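Long-range contacts in L-aspartate semialdehyde sulfurtransferase (Methanocaldococcus jannaschii, PDB 3KPB), which probably makes homocysteine from aspartate semialdehyde and sulfide, and binds S-adenosylmethionine and methylthioadenosine through the C-terminal pair of CBS domains that forms this chain: residues Asn31-Pro36 with Ile48-Ile53; Gly42-Ile47 with Arg70-Ala75. One frame throughout, in Å; residues are numbered along the deposited sequence.

Contact 1: residues Asn31-Pro36 with Ile48-Ile53; sequences NINHLP and ITSWDI. With SAM (S-adenosylmethionine), chain E.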
loop_
_atom_site.group_PDB
_atom_site.type_symbol
_atom_site.label_atom_id
_atom_site.label_comp_id
_atom_site.label_asym_id
_atom_site.label_seq_id
_atom_site.Cartn_x
_atom_site.Cartn_y
_atom_site.Cartn_z
ATOM N N ASN A 31 8.418 9.442 -4.398
ATOM C CA ASN A 31 6.980 9.170 -4.408
ATOM C C ASN A 31 6.634 7.880 -5.150
ATOM O O ASN A 31 5.789 7.855 -6.052
ATOM C CB ASN A 31 6.178 10.360 -4.944
ATOM C CG ASN A 31 4.745 10.333 -4.474
ATOM O OD1 ASN A 31 4.477 10.043 -3.307
ATOM N ND2 ASN A 31 3.814 10.632 -5.375
ATOM N N ILE A 32 7.319 6.808 -4.769
ATOM C CA ILE A 32 7.095 5.500 -5.386
ATOM C C ILE A 32 6.711 4.467 -4.341
ATOM O O ILE A 32 7.081 4.593 -3.171
ATOM C CB ILE A 32 8.337 4.988 -6.182
ATOM C CG1 ILE A 32 9.594 4.935 -5.289
ATOM C CG2 ILE A 32 8.535 5.819 -7.465
ATOM C CD1 ILE A 32 10.841 4.365 -5.967
ATOM N N ASN A 33 5.970 3.444 -4.756
ATOM C CA ASN A 33 5.668 2.357 -3.835
ATOM C C ASN A 33 6.304 1.028 -4.221
ATOM O O ASN A 33 5.985 0.001 -3.641
ATOM C CB ASN A 33 4.156 2.191 -3.636
ATOM C CG ASN A 33 3.815 1.293 -2.447
ATOM O OD1 ASN A 33 4.405 1.418 -1.375
ATOM N ND2 ASN A 33 2.860 0.389 -2.638
ATOM N N HIS A 34 7.197 1.043 -5.207
ATOM C CA HIS A 34 7.892 -0.165 -5.635
ATOM C C HIS A 34 9.357 0.148 -5.786
ATOM O O HIS A 34 9.731 1.054 -6.534
ATOM C CB HIS A 34 7.354 -0.659 -6.967
ATOM C CG HIS A 34 5.889 -0.923 -6.956
ATOM N ND1 HIS A 34 4.965 0.023 -7.340
ATOM C CD2 HIS A 34 5.182 -2.017 -6.586
ATOM C CE1 HIS A 34 3.750 -0.481 -7.217
ATOM N NE2 HIS A 34 3.855 -1.717 -6.763
ATOM N N LEU A 35 10.184 -0.598 -5.067
ATOM C CA LEU A 35 11.616 -0.392 -5.080
ATOM C C LEU A 35 12.317 -1.729 -5.324
ATOM O O LEU A 35 12.464 -2.533 -4.402
ATOM C CB LEU A 35 12.053 0.231 -3.749
ATOM C CG LEU A 35 13.536 0.566 -3.592
ATOM C CD1 LEU A 35 13.969 1.619 -4.616
ATOM C CD2 LEU A 35 13.836 1.021 -2.166
ATOM N N PRO A 36 12.714 -1.993 -6.582
ATOM C CA PRO A 36 13.509 -3.187 -6.881
ATOM C C PRO A 36 14.840 -3.128 -6.140
ATOM O O PRO A 36 15.460 -2.060 -6.063
ATOM C CB PRO A 36 13.739 -3.098 -8.394
ATOM C CG PRO A 36 12.669 -2.183 -8.905
ATOM C CD PRO A 36 12.332 -1.245 -7.793
ATOM N N ILE A 48 10.795 -4.280 -2.657
ATOM C CA ILE A 48 10.246 -3.676 -1.444
ATOM C C ILE A 48 9.070 -2.777 -1.822
ATOM O O ILE A 48 9.142 -2.057 -2.817
ATOM C CB ILE A 48 11.351 -2.816 -0.741
ATOM C CG1 ILE A 48 12.396 -3.712 -0.061
ATOM C CG2 ILE A 48 10.770 -1.794 0.260
ATOM C CD1 ILE A 48 11.871 -4.532 1.116
ATOM N N THR A 49 7.993 -2.817 -1.039
ATOM C CA THR A 49 6.922 -1.809 -1.114
ATOM C C THR A 49 6.706 -1.251 0.295
ATOM O O THR A 49 7.324 -1.735 1.247
ATOM C CB THR A 49 5.587 -2.409 -1.604
ATOM O OG1 THR A 49 5.088 -3.313 -0.611
ATOM C CG2 THR A 49 5.764 -3.164 -2.913
ATOM N N SER A 50 5.828 -0.261 0.456
ATOM C CA SER A 50 5.545 0.221 1.816
ATOM C C SER A 50 5.005 -0.874 2.738
ATOM O O SER A 50 5.184 -0.794 3.957
ATOM C CB SER A 50 4.611 1.433 1.826
ATOM O OG SER A 50 3.331 1.092 1.324
ATOM N N TRP A 51 4.352 -1.887 2.168
ATOM C CA TRP A 51 3.910 -3.021 2.971
ATOM C C TRP A 51 5.092 -3.699 3.664
ATOM O O TRP A 51 5.014 -4.047 4.844
ATOM C CB TRP A 51 3.131 -4.032 2.138
ATOM C CG TRP A 51 2.527 -5.106 2.982
ATOM C CD1 TRP A 51 2.942 -6.408 3.081
ATOM C CD2 TRP A 51 1.422 -4.967 3.881
ATOM N NE1 TRP A 51 2.147 -7.092 3.974
ATOM C CE2 TRP A 51 1.200 -6.234 4.472
ATOM C CE3 TRP A 51 0.580 -3.899 4.230
ATOM C CZ2 TRP A 51 0.170 -6.460 5.398
ATOM C CZ3 TRP A 51 -0.442 -4.126 5.150
ATOM C CH2 TRP A 51 -0.636 -5.397 5.722
ATOM N N ASP A 52 6.188 -3.874 2.935
ATOM C CA ASP A 52 7.381 -4.490 3.509
ATOM C C ASP A 52 8.064 -3.624 4.562
ATOM O O ASP A 52 8.700 -4.156 5.465
ATOM C CB ASP A 52 8.372 -4.840 2.411
ATOM C CG ASP A 52 7.787 -5.788 1.404
ATOM O OD1 ASP A 52 7.311 -6.874 1.805
ATOM O OD2 ASP A 52 7.791 -5.442 0.209
ATOM N N ILE A 53 7.943 -2.303 4.450
ATOM C CA ILE A 53 8.421 -1.410 5.515
ATOM C C ILE A 53 7.655 -1.699 6.808
ATOM O O ILE A 53 8.257 -1.897 7.864
ATOM C CB ILE A 53 8.291 0.087 5.121
ATOM C CG1 ILE A 53 9.098 0.395 3.846
ATOM C CG2 ILE A 53 8.686 1.020 6.281
ATOM C CD1 ILE A 53 10.615 0.122 3.921
HETATM N N SAM E . 0.232 -4.362 -4.431
HETATM C CA SAM E . 0.353 -4.864 -3.053
HETATM C C SAM E . 1.663 -4.366 -2.435
HETATM O O SAM E . 2.076 -3.223 -2.647
HETATM O OXT SAM E . 2.338 -5.092 -1.700
HETATM C CB SAM E . 0.342 -6.395 -3.066
HETATM C CG SAM E . -0.343 -6.951 -1.815
HETATM S SD SAM E . 0.719 -8.107 -0.876
HETATM C CE SAM E . -0.165 -8.151 0.667
HETATM C "C5'" SAM E . 2.239 -7.237 -0.350
HETATM C "C4'" SAM E . 3.509 -7.907 -0.870
HETATM O "O4'" SAM E . 3.510 -7.921 -2.306
HETATM C "C3'" SAM E . 4.704 -7.038 -0.489
HETATM O "O3'" SAM E . 5.374 -7.660 0.605
HETATM C "C2'" SAM E . 5.599 -7.056 -1.726
HETATM O "O2'" SAM E . 6.894 -7.547 -1.363
HETATM C "C1'" SAM E . 4.894 -8.047 -2.657
HETATM N N9 SAM E . 5.090 -7.610 -4.055
HETATM C C8 SAM E . 4.717 -6.438 -4.576
HETATM N N7 SAM E . 5.066 -6.397 -5.864
HETATM C C5 SAM E . 5.661 -7.549 -6.163
HETATM C C6 SAM E . 6.224 -8.072 -7.321
HETATM N N6 SAM E . 6.235 -7.377 -8.454
HETATM N N1 SAM E . 6.759 -9.301 -7.282
HETATM C C2 SAM E . 6.758 -10.009 -6.164
HETATM N N3 SAM E . 6.231 -9.539 -5.044
HETATM C C4 SAM E . 5.680 -8.317 -5.015
HETATM O O HOH W 1 2.365 -1.534 -0.334
#
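Asn33 lays its side-chain amide across Thr49 and hooks the first turn of the helix that begins at Ser50, where strand 44-48 of the first CBS motif gives way to that helix, beside strand 35-38. With CG anti to the backbone N (chi1 -167°), the amide reaches past Thr49, and OD1 receives two hydrogen bonds: Ser50 N at 2.9 Å and Ser50 OG, which come from opposite faces of its plane. The other end, ND2, donates to a water that also accepts from Trp51 N and donates to carboxylate atom O of S-adenosylmethionine, so one amide ties the helix start to the ligand. Ser50 OG is further hydrogen-bonded to Ser50 of the second subunit.

Behind this polar end, Leu35 and Ile48 form a hydrogen-bonded antiparallel pair, with Leu35 N to Ile48 O at 2.9 Å, and their side chains share one face of the sheet. The backbone carbonyl of Asn33 lies 3.2 Å from Thr49 CA in a CH···O contact; that O is buried and has no hydrogen-bonding partner.

Thr49 and Asp52 close a capping box: Thr49 N donates to Asp52 OD2. Thr49 OG1, for its part, accepts a weak capping bond from Trp51 N. The same carboxylate grips the ribose, since SAM O2' donates to Asp52 OD2 at 2.8 Å.

Contact 2: residues Gly42-Ile47 with Arg70-Ala75; sequences GKLVGI and RNVITA. With SAM (S-adenosylmethionine), chain E.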
loop_
_atom_site.group_PDB
_atom_site.type_symbol
_atom_site.label_atom_id
_atom_site.label_comp_id
_atom_site.label_asym_id
_atom_site.label_seq_id
_atom_site.Cartn_x
_atom_site.Cartn_y
_atom_site.Cartn_z
ATOM N N GLY A 42 24.269 -4.812 -9.765
ATOM C CA GLY A 42 23.119 -4.235 -10.483
ATOM C C GLY A 42 22.063 -5.254 -10.880
ATOM O O GLY A 42 21.128 -4.945 -11.624
ATOM N N LYS A 43 22.202 -6.473 -10.366
ATOM C CA LYS A 43 21.281 -7.555 -10.705
ATOM C C LYS A 43 20.170 -7.700 -9.682
ATOM O O LYS A 43 20.418 -7.655 -8.474
ATOM C CB LYS A 43 22.025 -8.888 -10.833
ATOM C CG LYS A 43 23.249 -8.875 -11.755
ATOM C CD LYS A 43 22.960 -8.201 -13.094
ATOM C CE LYS A 43 24.058 -8.511 -14.105
ATOM N NZ LYS A 43 25.350 -7.818 -13.799
ATOM N N LEU A 44 18.952 -7.925 -10.173
ATOM C CA LEU A 44 17.771 -8.016 -9.314
ATOM C C LEU A 44 17.849 -9.159 -8.300
ATOM O O LEU A 44 18.125 -10.304 -8.662
ATOM C CB LEU A 44 16.502 -8.157 -10.161
ATOM C CG LEU A 44 15.169 -8.204 -9.406
ATOM C CD1 LEU A 44 14.799 -6.841 -8.824
ATOM C CD2 LEU A 44 14.081 -8.702 -10.331
ATOM N N VAL A 45 17.595 -8.835 -7.032
ATOM C CA VAL A 45 17.546 -9.833 -5.957
ATOM C C VAL A 45 16.265 -9.771 -5.114
ATOM O O VAL A 45 16.003 -10.672 -4.312
ATOM C CB VAL A 45 18.778 -9.748 -5.017
ATOM C CG1 VAL A 45 20.069 -10.011 -5.787
ATOM C CG2 VAL A 45 18.840 -8.390 -4.319
ATOM N N GLY A 46 15.468 -8.720 -5.278
ATOM C CA GLY A 46 14.253 -8.610 -4.478
ATOM C C GLY A 46 13.424 -7.394 -4.796
ATOM O O GLY A 46 13.768 -6.627 -5.689
ATOM N N ILE A 47 12.315 -7.236 -4.078
ATOM C CA ILE A 47 11.485 -6.036 -4.194
ATOM C C ILE A 47 10.941 -5.595 -2.825
ATOM O O ILE A 47 10.700 -6.424 -1.943
ATOM C CB ILE A 47 10.351 -6.217 -5.253
ATOM C CG1 ILE A 47 9.707 -4.863 -5.600
ATOM C CG2 ILE A 47 9.311 -7.257 -4.783
ATOM C CD1 ILE A 47 8.765 -4.900 -6.805
ATOM N N ARG A 70 11.670 -12.059 -2.210
ATOM C CA ARG A 70 12.727 -12.622 -3.045
ATOM C C ARG A 70 12.237 -13.288 -4.331
ATOM O O ARG A 70 12.996 -13.377 -5.302
ATOM C CB ARG A 70 13.601 -13.573 -2.228
ATOM C CG ARG A 70 14.501 -12.848 -1.238
ATOM C CD ARG A 70 15.237 -13.829 -0.349
ATOM N NE ARG A 70 15.920 -13.166 0.760
ATOM C CZ ARG A 70 17.233 -12.957 0.821
ATOM N NH1 ARG A 70 18.024 -13.363 -0.165
ATOM N NH2 ARG A 70 17.763 -12.346 1.874
ATOM N N ASN A 71 10.983 -13.741 -4.343
ATOM C CA ASN A 71 10.370 -14.254 -5.568
ATOM C C ASN A 71 9.676 -13.110 -6.289
ATOM O O ASN A 71 8.487 -12.847 -6.078
ATOM C CB ASN A 71 9.396 -15.402 -5.268
ATOM C CG ASN A 71 8.686 -15.925 -6.516
ATOM O OD1 ASN A 71 9.057 -15.610 -7.651
ATOM N ND2 ASN A 71 7.653 -16.733 -6.303
ATOM N N VAL A 72 10.436 -12.416 -7.126
ATOM C CA VAL A 72 9.931 -11.225 -7.783
ATOM C C VAL A 72 9.235 -11.577 -9.085
ATOM O O VAL A 72 9.790 -12.280 -9.935
ATOM C CB VAL A 72 11.048 -10.190 -8.065
ATOM C CG1 VAL A 72 10.443 -8.847 -8.466
ATOM C CG2 VAL A 72 11.948 -10.021 -6.849
ATOM N N ILE A 73 8.010 -11.082 -9.219
ATOM C CA ILE A 73 7.274 -11.153 -10.476
ATOM C C ILE A 73 7.737 -10.000 -11.356
ATOM O O ILE A 73 7.605 -8.830 -10.983
ATOM C CB ILE A 73 5.754 -11.073 -10.246
ATOM C CG1 ILE A 73 5.312 -12.189 -9.298
ATOM C CG2 ILE A 73 5.001 -11.142 -11.583
ATOM C CD1 ILE A 73 4.088 -11.851 -8.480
ATOM N N THR A 74 8.283 -10.345 -12.521
ATOM C CA THR A 74 8.953 -9.386 -13.384
ATOM C C THR A 74 8.360 -9.412 -14.779
ATOM O O THR A 74 7.591 -10.317 -15.132
ATOM C CB THR A 74 10.469 -9.691 -13.513
ATOM O OG1 THR A 74 10.652 -11.007 -14.055
ATOM C CG2 THR A 74 11.164 -9.614 -12.161
ATOM N N ALA A 75 8.709 -8.389 -15.552
ATOM C CA ALA A 75 8.408 -8.341 -16.968
ATOM C C ALA A 75 9.704 -8.226 -17.745
ATOM O O ALA A 75 10.708 -7.714 -17.244
ATOM C CB ALA A 75 7.495 -7.175 -17.283
HETATM N N SAM E . 0.232 -4.362 -4.431
HETATM C CA SAM E . 0.353 -4.864 -3.053
HETATM C C SAM E . 1.663 -4.366 -2.435
HETATM O O SAM E . 2.076 -3.223 -2.647
HETATM O OXT SAM E . 2.338 -5.092 -1.700
HETATM C CB SAM E . 0.342 -6.395 -3.066
HETATM C CG SAM E . -0.343 -6.951 -1.815
HETATM S SD SAM E . 0.719 -8.107 -0.876
HETATM C CE SAM E . -0.165 -8.151 0.667
HETATM C "C5'" SAM E . 2.239 -7.237 -0.350
HETATM C "C4'" SAM E . 3.509 -7.907 -0.870
HETATM O "O4'" SAM E . 3.510 -7.921 -2.306
HETATM C "C3'" SAM E . 4.704 -7.038 -0.489
HETATM O "O3'" SAM E . 5.374 -7.660 0.605
HETATM C "C2'" SAM E . 5.599 -7.056 -1.726
HETATM O "O2'" SAM E . 6.894 -7.547 -1.363
HETATM C "C1'" SAM E . 4.894 -8.047 -2.657
HETATM N N9 SAM E . 5.090 -7.610 -4.055
HETATM C C8 SAM E . 4.717 -6.438 -4.576
HETATM N N7 SAM E . 5.066 -6.397 -5.864
HETATM C C5 SAM E . 5.661 -7.549 -6.163
HETATM C C6 SAM E . 6.224 -8.072 -7.321
HETATM N N6 SAM E . 6.235 -7.377 -8.454
HETATM N N1 SAM E . 6.759 -9.301 -7.282
HETATM C C2 SAM E . 6.758 -10.009 -6.164
HETATM N N3 SAM E . 6.231 -9.539 -5.044
HETATM C C4 SAM E . 5.680 -8.317 -5.015
#
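Val72 pushes its two methyl groups against strand 44-48 at a classic beta bulge, where Val45 and Gly46 together stand opposite Ile37 on the neighbouring strand; the crossing loop belongs to the second CBS motif, so the contact joins the two halves of the CBS pair beside the adenine site.

Apolar packing carries the contact between the segments, which run 104° apart and exchange no hydrogen bond. Val72 CG2 rests on the bare backbone of Gly46, 3.6 Å from its CA. Being anti to the backbone N (chi1 -168°), the other branch, CG1, is set between Ile47 CB and Leu44 CD2. Leu44 meets the loop end-on: its CD2 touches Thr74 CG2 at 3.6 Å and approaches Val72 CB at 4.1 Å. Pro97 of the strand 95-99 packs on both Val72 and Ile47.

Ligand contacts come from both segments. Ile47 applies CG2 to the adenine, 3.8 Å from SAM C4, and CD1 near the exocyclic amine. An alanine here would remove CG2 and CD1 of Ile47 and would probably open a gap beside the adenine, leaving the base freer to shift on its hydrogen bonds. Ile73 brings CB and CG1 close to N1.

The polar bonds of the loop go to partners beyond the strand segment. The Arg70 side chain leaves the backbone away from the strand, and its NH2 forms a salt bridge with Glu65; Thr74 O accepts from Lys87. Two backbone groups of Ile73 read the adenine edge: SAM N6 donates to Ile73 O at 3.2 Å, almost straight at 174°, and Ile73 N donates to SAM N1 at 2.9 Å.

In the fold
The two contacts illustrate how a CBS pair builds one ligand site from a strand pair, a helix start and a crossing loop. Both draw on the sheet that holds the strands 35-38 and 44-48, and both touch the same S-adenosylmethionine, with centres about 13 Å apart. Contact 1 is buried, stays within the first CBS motif and is largely polar, handling the ribose and the carboxylate end of the ligand next to the second subunit. Contact 2 is only partly buried, spans the two motifs, touches no other protein chain and joins its segments by aliphatic packing, while backbone groups of the loop hold the adenine. They meet directly: Pro36 CB lies 3.9 Å from Leu44 CD1.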